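Glutathione S-transferase 2 (Onchocerca volvulus, PDB 1TU7) conjugates glutathione to electrophilic compounds as a homodimeric pi-class transferase and appears to be central to the parasite's detoxification system. Local coordinates at residues Phe45-Leu50 / Ile60-Ala65; Tyr3-Phe8 / Pro51-Gly56. All blocks are in the same frame, centred on the assembly; numbering follows the deposited sequence.

Contact 1: residues Phe45-Leu50 / Ile60-Ala65; sequences FQFGQL and IVQSGA. With GSH (glutathione), chain C.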
loop_
_atom_site.group_PDB
_atom_site.type_symbol
_atom_site.label_atom_id
_atom_site.label_comp_id
_atom_site.label_asym_id
_atom_site.label_seq_id
_atom_site.Cartn_x
_atom_site.Cartn_y
_atom_site.Cartn_z
ATOM N N PHE A 45 3.295 -1.241 -19.112
ATOM C CA PHE A 45 3.108 -0.826 -17.711
ATOM C C PHE A 45 4.205 -1.422 -16.873
ATOM O O PHE A 45 4.550 -2.572 -17.059
ATOM C CB PHE A 45 1.711 -1.221 -17.260
ATOM C CG PHE A 45 0.676 -0.624 -18.152
ATOM C CD1 PHE A 45 0.129 -1.366 -19.181
ATOM C CD2 PHE A 45 0.371 0.721 -18.075
ATOM C CE1 PHE A 45 -0.770 -0.794 -20.080
ATOM C CE2 PHE A 45 -0.531 1.299 -18.949
ATOM C CZ PHE A 45 -1.104 0.548 -19.954
ATOM N N GLN A 46 4.734 -0.631 -15.947
ATOM C CA GLN A 46 5.948 -0.983 -15.230
ATOM C C GLN A 46 5.864 -2.285 -14.416
ATOM O O GLN A 46 6.864 -2.969 -14.260
ATOM C CB GLN A 46 6.387 0.191 -14.349
ATOM C CG GLN A 46 6.829 1.424 -15.136
ATOM C CD GLN A 46 5.766 2.521 -15.284
ATOM O OE1 GLN A 46 6.071 3.738 -15.175
ATOM N NE2 GLN A 46 4.553 2.117 -15.566
ATOM N N PHE A 47 4.688 -2.629 -13.893
ATOM C CA PHE A 47 4.458 -3.915 -13.254
ATOM C C PHE A 47 3.470 -4.810 -13.998
ATOM O O PHE A 47 2.975 -5.764 -13.446
ATOM C CB PHE A 47 4.052 -3.730 -11.781
ATOM C CG PHE A 47 5.086 -3.005 -10.990
ATOM C CD1 PHE A 47 4.933 -1.676 -10.603
ATOM C CD2 PHE A 47 6.264 -3.655 -10.683
ATOM C CE1 PHE A 47 5.943 -1.048 -9.901
ATOM C CE2 PHE A 47 7.222 -3.095 -9.993
ATOM C CZ PHE A 47 7.105 -1.748 -9.644
ATOM N N GLY A 48 3.181 -4.464 -15.248
ATOM C CA GLY A 48 2.260 -5.234 -16.059
ATOM C C GLY A 48 0.824 -5.159 -15.612
ATOM O O GLY A 48 0.023 -6.038 -15.923
ATOM N N GLN A 49 0.488 -4.107 -14.858
ATOM C CA GLN A 49 -0.826 -3.977 -14.231
ATOM C C GLN A 49 -1.351 -2.534 -14.307
ATOM O O GLN A 49 -0.640 -1.582 -14.624
ATOM C CB GLN A 49 -0.747 -4.463 -12.770
ATOM C CG GLN A 49 -0.491 -5.974 -12.681
ATOM C CD GLN A 49 -0.921 -6.587 -11.376
ATOM O OE1 GLN A 49 -1.687 -7.578 -11.356
ATOM N NE2 GLN A 49 -0.466 -6.027 -10.296
ATOM N N LEU A 50 -2.641 -2.420 -14.050
ATOM C CA LEU A 50 -3.373 -1.156 -14.017
ATOM C C LEU A 50 -3.897 -0.961 -12.591
ATOM O O LEU A 50 -4.042 -1.929 -11.855
ATOM C CB LEU A 50 -4.533 -1.226 -15.017
ATOM C CG LEU A 50 -4.114 -1.489 -16.472
ATOM C CD1 LEU A 50 -5.335 -1.545 -17.399
ATOM C CD2 LEU A 50 -3.112 -0.487 -16.966
ATOM N N ILE A 60 2.547 6.863 -14.548
ATOM C CA ILE A 60 2.557 6.469 -13.150
ATOM C C ILE A 60 1.612 5.295 -12.933
ATOM O O ILE A 60 0.399 5.425 -13.114
ATOM C CB ILE A 60 2.121 7.645 -12.267
ATOM C CG1 ILE A 60 2.896 8.904 -12.623
ATOM C CG2 ILE A 60 2.325 7.264 -10.807
ATOM C CD1 ILE A 60 2.285 10.151 -12.040
ATOM N N VAL A 61 2.142 4.140 -12.567
ATOM C CA VAL A 61 1.333 3.045 -12.088
ATOM C C VAL A 61 1.390 3.005 -10.549
ATOM O O VAL A 61 2.072 3.833 -9.936
ATOM C CB VAL A 61 1.716 1.681 -12.740
ATOM C CG1 VAL A 61 1.458 1.723 -14.225
ATOM C CG2 VAL A 61 3.163 1.273 -12.453
ATOM N N GLN A 62 0.614 2.080 -9.970
ATOM C CA GLN A 62 0.414 1.886 -8.535
ATOM C C GLN A 62 -0.595 2.884 -8.013
ATOM O O GLN A 62 -0.311 4.059 -7.855
ATOM C CB GLN A 62 1.717 1.896 -7.733
ATOM C CG GLN A 62 2.584 0.678 -8.010
ATOM C CD GLN A 62 2.076 -0.623 -7.440
ATOM O OE1 GLN A 62 2.609 -1.716 -7.770
ATOM N NE2 GLN A 62 1.101 -0.549 -6.598
ATOM N N SER A 63 -1.783 2.376 -7.698
ATOM C CA SER A 63 -2.887 3.216 -7.307
ATOM C C SER A 63 -2.536 4.150 -6.162
ATOM O O SER A 63 -2.942 5.299 -6.182
ATOM C CB SER A 63 -4.115 2.390 -6.951
ATOM O OG SER A 63 -3.898 1.532 -5.834
ATOM N N GLY A 64 -1.795 3.688 -5.154
ATOM C CA GLY A 64 -1.441 4.566 -4.060
ATOM C C GLY A 64 -0.482 5.667 -4.438
ATOM O O GLY A 64 -0.559 6.796 -3.959
ATOM N N ALA A 65 0.455 5.349 -5.327
ATOM C CA ALA A 65 1.404 6.354 -5.815
ATOM C C ALA A 65 0.702 7.390 -6.688
ATOM O O ALA A 65 1.013 8.561 -6.630
ATOM C CB ALA A 65 2.544 5.708 -6.598
HETATM N N1 GSH C . -0.729 -2.651 -6.036
HETATM C CA1 GSH C . -1.412 -2.460 -7.257
HETATM C C1 GSH C . -2.039 -1.135 -7.375
HETATM O O11 GSH C . -2.572 -0.686 -6.223
HETATM O O12 GSH C . -2.229 -0.388 -8.403
HETATM C CB1 GSH C . -2.245 -3.521 -7.838
HETATM C CG1 GSH C . -2.566 -3.453 -9.308
HETATM C CD1 GSH C . -3.404 -4.647 -9.737
HETATM O OE1 GSH C . -3.554 -5.682 -8.877
HETATM N N2 GSH C . -3.965 -4.610 -10.915
HETATM C CA2 GSH C . -4.850 -5.659 -11.426
HETATM C C2 GSH C . -4.494 -5.926 -12.836
HETATM O O2 GSH C . -3.928 -4.941 -13.618
HETATM C CB2 GSH C . -6.305 -5.199 -11.405
HETATM S SG2 GSH C . -6.967 -5.174 -9.725
HETATM N N3 GSH C . -4.711 -7.128 -13.343
HETATM C CA3 GSH C . -4.370 -7.349 -14.722
HETATM C C3 GSH C . -3.320 -8.404 -14.853
HETATM O O31 GSH C . -2.409 -8.668 -13.939
HETATM O O32 GSH C . -3.336 -9.141 -16.045
#
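Two donors of S63 grip the γ-glutamyl carboxylate of glutathione with three bonds. Its O11 is held best, by two of them: 2.6 Å from S63 OG and a weak one from S63 N. The same S63 N also binds the other oxygen, O12, at 2.9 Å. OG can turn to the carboxylate because chi1 of 63° sets it between backbone N and carbonyl carbon; R95 also bonds to OG. With Q62 as N-cap, S63 N belongs to the first turn of helix 63-73, whose dipole would probably favour the negative charge.

The backbone of L50 holds the cysteinyl part with two hydrogen bonds. Its N-H runs almost straight (173°) to O2 of glutathione, 2.9 Å from L50 N, while L50 O accepts a bond from glutathione N2 at 2.8 Å.

Behind the ligand, V61 joins the two segments. Its CG1 meets the edge of the F45 ring, 4.1 Å from CD2, and its CG2 lies 3.9 Å from F47 CD1. L50 CD2 sits over the centre of one F45 face. F47 also packs edge-to-face with F128 of the second subunit, whose D96 bonds to glutathione. This is the G-site of the thioredoxin-like GST domain, completed across the dimer.

Contact 2: residues Tyr3-Phe8 / Pro51-Gly56; sequences YKLTYF and PCLYDG. With GSH (glutathione), chain C.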
loop_
_atom_site.group_PDB
_atom_site.type_symbol
_atom_site.label_atom_id
_atom_site.label_comp_id
_atom_site.label_asym_id
_atom_site.label_seq_id
_atom_site.Cartn_x
_atom_site.Cartn_y
_atom_site.Cartn_z
ATOM N N TYR A 3 -4.381 14.511 -18.763
ATOM C CA TYR A 3 -4.529 13.431 -17.803
ATOM C C TYR A 3 -5.300 12.302 -18.441
ATOM O O TYR A 3 -6.375 12.489 -18.994
ATOM C CB TYR A 3 -5.280 13.882 -16.556
ATOM C CG TYR A 3 -4.581 14.881 -15.682
ATOM C CD1 TYR A 3 -4.838 16.217 -15.813
ATOM C CD2 TYR A 3 -3.690 14.485 -14.714
ATOM C CE1 TYR A 3 -4.239 17.148 -15.010
ATOM C CE2 TYR A 3 -3.064 15.414 -13.905
ATOM C CZ TYR A 3 -3.350 16.755 -14.059
ATOM O OH TYR A 3 -2.761 17.729 -13.278
ATOM N N LYS A 4 -4.776 11.093 -18.328
ATOM C CA LYS A 4 -5.455 9.894 -18.803
ATOM C C LYS A 4 -5.296 8.826 -17.744
ATOM O O LYS A 4 -4.189 8.547 -17.311
ATOM C CB LYS A 4 -4.899 9.400 -20.136
ATOM C CG LYS A 4 -5.521 8.112 -20.582
ATOM C CD LYS A 4 -5.320 7.811 -22.038
ATOM C CE LYS A 4 -3.947 7.461 -22.355
ATOM N NZ LYS A 4 -3.832 7.255 -23.842
ATOM N N LEU A 5 -6.394 8.207 -17.346
ATOM C CA LEU A 5 -6.365 7.106 -16.405
ATOM C C LEU A 5 -6.798 5.861 -17.119
ATOM O O LEU A 5 -7.931 5.801 -17.631
ATOM C CB LEU A 5 -7.303 7.387 -15.239
ATOM C CG LEU A 5 -7.336 6.324 -14.142
ATOM C CD1 LEU A 5 -6.049 6.353 -13.321
ATOM C CD2 LEU A 5 -8.539 6.545 -13.262
ATOM N N THR A 6 -5.923 4.869 -17.135
ATOM C CA THR A 6 -6.162 3.606 -17.816
ATOM C C THR A 6 -6.428 2.536 -16.773
ATOM O O THR A 6 -5.610 2.309 -15.882
ATOM C CB THR A 6 -4.964 3.260 -18.689
ATOM O OG1 THR A 6 -4.837 4.275 -19.695
ATOM C CG2 THR A 6 -5.187 1.946 -19.432
ATOM N N TYR A 7 -7.595 1.902 -16.872
ATOM C CA TYR A 7 -7.967 0.806 -15.998
ATOM C C TYR A 7 -9.028 -0.023 -16.705
ATOM O O TYR A 7 -9.475 0.308 -17.790
ATOM C CB TYR A 7 -8.516 1.322 -14.653
ATOM C CG TYR A 7 -8.639 0.270 -13.571
ATOM C CD1 TYR A 7 -9.885 -0.079 -13.058
ATOM C CD2 TYR A 7 -7.536 -0.406 -13.093
ATOM C CE1 TYR A 7 -10.029 -1.033 -12.078
ATOM C CE2 TYR A 7 -7.665 -1.369 -12.093
ATOM C CZ TYR A 7 -8.921 -1.664 -11.576
ATOM O OH TYR A 7 -9.094 -2.604 -10.593
ATOM N N PHE A 8 -9.418 -1.118 -16.091
ATOM C CA PHE A 8 -10.524 -1.904 -16.620
ATOM C C PHE A 8 -11.839 -1.149 -16.451
ATOM O O PHE A 8 -11.933 -0.119 -15.752
ATOM C CB PHE A 8 -10.509 -3.258 -15.923
ATOM C CG PHE A 8 -9.223 -3.999 -16.145
ATOM C CD1 PHE A 8 -8.233 -4.050 -15.168
ATOM C CD2 PHE A 8 -8.955 -4.546 -17.393
ATOM C CE1 PHE A 8 -7.026 -4.679 -15.388
ATOM C CE2 PHE A 8 -7.740 -5.178 -17.633
ATOM C CZ PHE A 8 -6.763 -5.251 -16.627
ATOM N N PRO A 51 -4.237 0.255 -12.162
ATOM C CA PRO A 51 -4.358 1.460 -12.977
ATOM C C PRO A 51 -3.060 2.127 -13.327
ATOM O O PRO A 51 -2.033 1.891 -12.678
ATOM C CB PRO A 51 -5.189 2.380 -12.074
ATOM C CG PRO A 51 -4.836 1.967 -10.706
ATOM C CD PRO A 51 -4.701 0.483 -10.785
ATOM N N CYS A 52 -3.115 2.911 -14.395
ATOM C CA CYS A 52 -2.037 3.814 -14.799
ATOM C C CYS A 52 -2.547 5.194 -15.018
ATOM O O CYS A 52 -3.527 5.353 -15.731
ATOM C CB CYS A 52 -1.427 3.289 -16.088
ATOM S SG CYS A 52 -0.045 4.236 -16.723
ATOM N N LEU A 53 -1.896 6.199 -14.436
ATOM C CA LEU A 53 -2.176 7.587 -14.754
ATOM C C LEU A 53 -1.061 8.128 -15.637
ATOM O O LEU A 53 0.114 8.093 -15.249
ATOM C CB LEU A 53 -2.277 8.434 -13.489
ATOM C CG LEU A 53 -2.531 9.915 -13.770
ATOM C CD1 LEU A 53 -3.976 10.099 -14.216
ATOM C CD2 LEU A 53 -2.145 10.691 -12.496
ATOM N N TYR A 54 -1.448 8.636 -16.793
ATOM C CA TYR A 54 -0.589 9.486 -17.593
ATOM C C TYR A 54 -0.876 10.924 -17.213
ATOM O O TYR A 54 -1.999 11.390 -17.335
ATOM C CB TYR A 54 -0.868 9.245 -19.074
ATOM C CG TYR A 54 -0.714 7.801 -19.533
ATOM C CD1 TYR A 54 -1.803 6.917 -19.516
ATOM C CD2 TYR A 54 0.520 7.317 -20.002
ATOM C CE1 TYR A 54 -1.674 5.612 -19.949
ATOM C CE2 TYR A 54 0.641 6.007 -20.434
ATOM C CZ TYR A 54 -0.457 5.171 -20.422
ATOM O OH TYR A 54 -0.370 3.860 -20.880
ATOM N N ASP A 55 0.142 11.583 -16.687
ATOM C CA ASP A 55 0.071 12.980 -16.313
ATOM C C ASP A 55 1.060 13.705 -17.193
ATOM O O ASP A 55 2.268 13.693 -16.931
ATOM C CB ASP A 55 0.447 13.115 -14.854
ATOM C CG ASP A 55 0.320 14.523 -14.360
ATOM O OD1 ASP A 55 0.200 15.460 -15.193
ATOM O OD2 ASP A 55 0.345 14.788 -13.150
ATOM N N GLY A 56 0.553 14.295 -18.269
ATOM C CA GLY A 56 1.426 14.787 -19.317
ATOM C C GLY A 56 2.307 13.643 -19.826
ATOM O O GLY A 56 1.788 12.590 -20.187
HETATM N N1 GSH C . -0.729 -2.651 -6.036
HETATM C CA1 GSH C . -1.412 -2.460 -7.257
HETATM C C1 GSH C . -2.039 -1.135 -7.375
HETATM O O11 GSH C . -2.572 -0.686 -6.223
HETATM O O12 GSH C . -2.229 -0.388 -8.403
HETATM C CB1 GSH C . -2.245 -3.521 -7.838
HETATM C CG1 GSH C . -2.566 -3.453 -9.308
HETATM C CD1 GSH C . -3.404 -4.647 -9.737
HETATM O OE1 GSH C . -3.554 -5.682 -8.877
HETATM N N2 GSH C . -3.965 -4.610 -10.915
HETATM C CA2 GSH C . -4.850 -5.659 -11.426
HETATM C C2 GSH C . -4.494 -5.926 -12.836
HETATM O O2 GSH C . -3.928 -4.941 -13.618
HETATM C CB2 GSH C . -6.305 -5.199 -11.405
HETATM S SG2 GSH C . -6.967 -5.174 -9.725
HETATM N N3 GSH C . -4.711 -7.128 -13.343
HETATM C CA3 GSH C . -4.370 -7.349 -14.722
HETATM C C3 GSH C . -3.320 -8.404 -14.853
HETATM O O31 GSH C . -2.409 -8.668 -13.939
HETATM O O32 GSH C . -3.336 -9.141 -16.045
#
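An antiparallel ladder at the centre of the thioredoxin-like sheet pairs strand 3-8 with strand 52-55, and the cis-proline P51 stands at its active-site end. Four backbone bonds close the ladder: K4 and Y54 exchange two, T6 and C52 two more. The straightest runs from T6 N to C52 O, 2.8 Å long and 175° at the hydrogen; the donor approaches C52 O almost head-on, in line with its carbonyl bond.

On the face carrying K4, T6, C52 and Y54, the K4 chain is extended from the backbone and bends at chi3 (71°). This lays it alongside the tyrosine, with K4 CE 3.6 Å from Y54 CD1; the ammonium itself makes at most a weak, long cation-pi contact. T6 OG1 meets the edge of the Y54 ring in its plane, 3.4 Å from CE1, and bonds to D31. C52 SG lies over one face of that ring, toward its rim.

Y3, L5, L53 and D55 occupy the other face. The Y3 ring and D55 carboxylate run side by side, their planes 39° apart, with Y3 CE2 3.5 Å from D55 OD1. K73 bonds to both Y3 OH and D55 OD2, and H69 also bonds to the latter.

Beyond the ladder, Y7 lies along P51, its CE2 3.7 Å from the proline CD. The phenol oxygen comes near the sulphur of glutathione, Y7 OH standing 3.4 Å from SG2. L13 N donates to the same hydroxyl, which would probably help it stabilise a thiolate, as the tyrosine of pi-class enzymes does.

Strand 29-33 flanks strand 3-8 on its other edge; helix 15-23 packs on L5, Y7 and P51, and helix 63-73 on Y3 and L53.

The two contacts interleave along the chain: strand 3-8 comes first, then 45-50, which runs into 51-56, and finally 60-65. Their centres lie 9 Å apart within the N-terminal, thioredoxin-like domain. Strands 52-55 and 58-61 follow each other and are neighbours in the same four-stranded mixed sheet, where I60 O probably accepts a hydrogen bond from L53 N. The F45 ring extends contact 1 onto C52 and Y54 of contact 2, and L50 packs against Y7. Both contacts reach one glutathione: contact 1 supplies the backbone of L50 for its cysteinyl part and S63 for its γ-glutamyl carboxylate, contact 2 the tyrosine beside its sulphur. Substrate binding and, probably, sulphur activation thus share one end of the sheet.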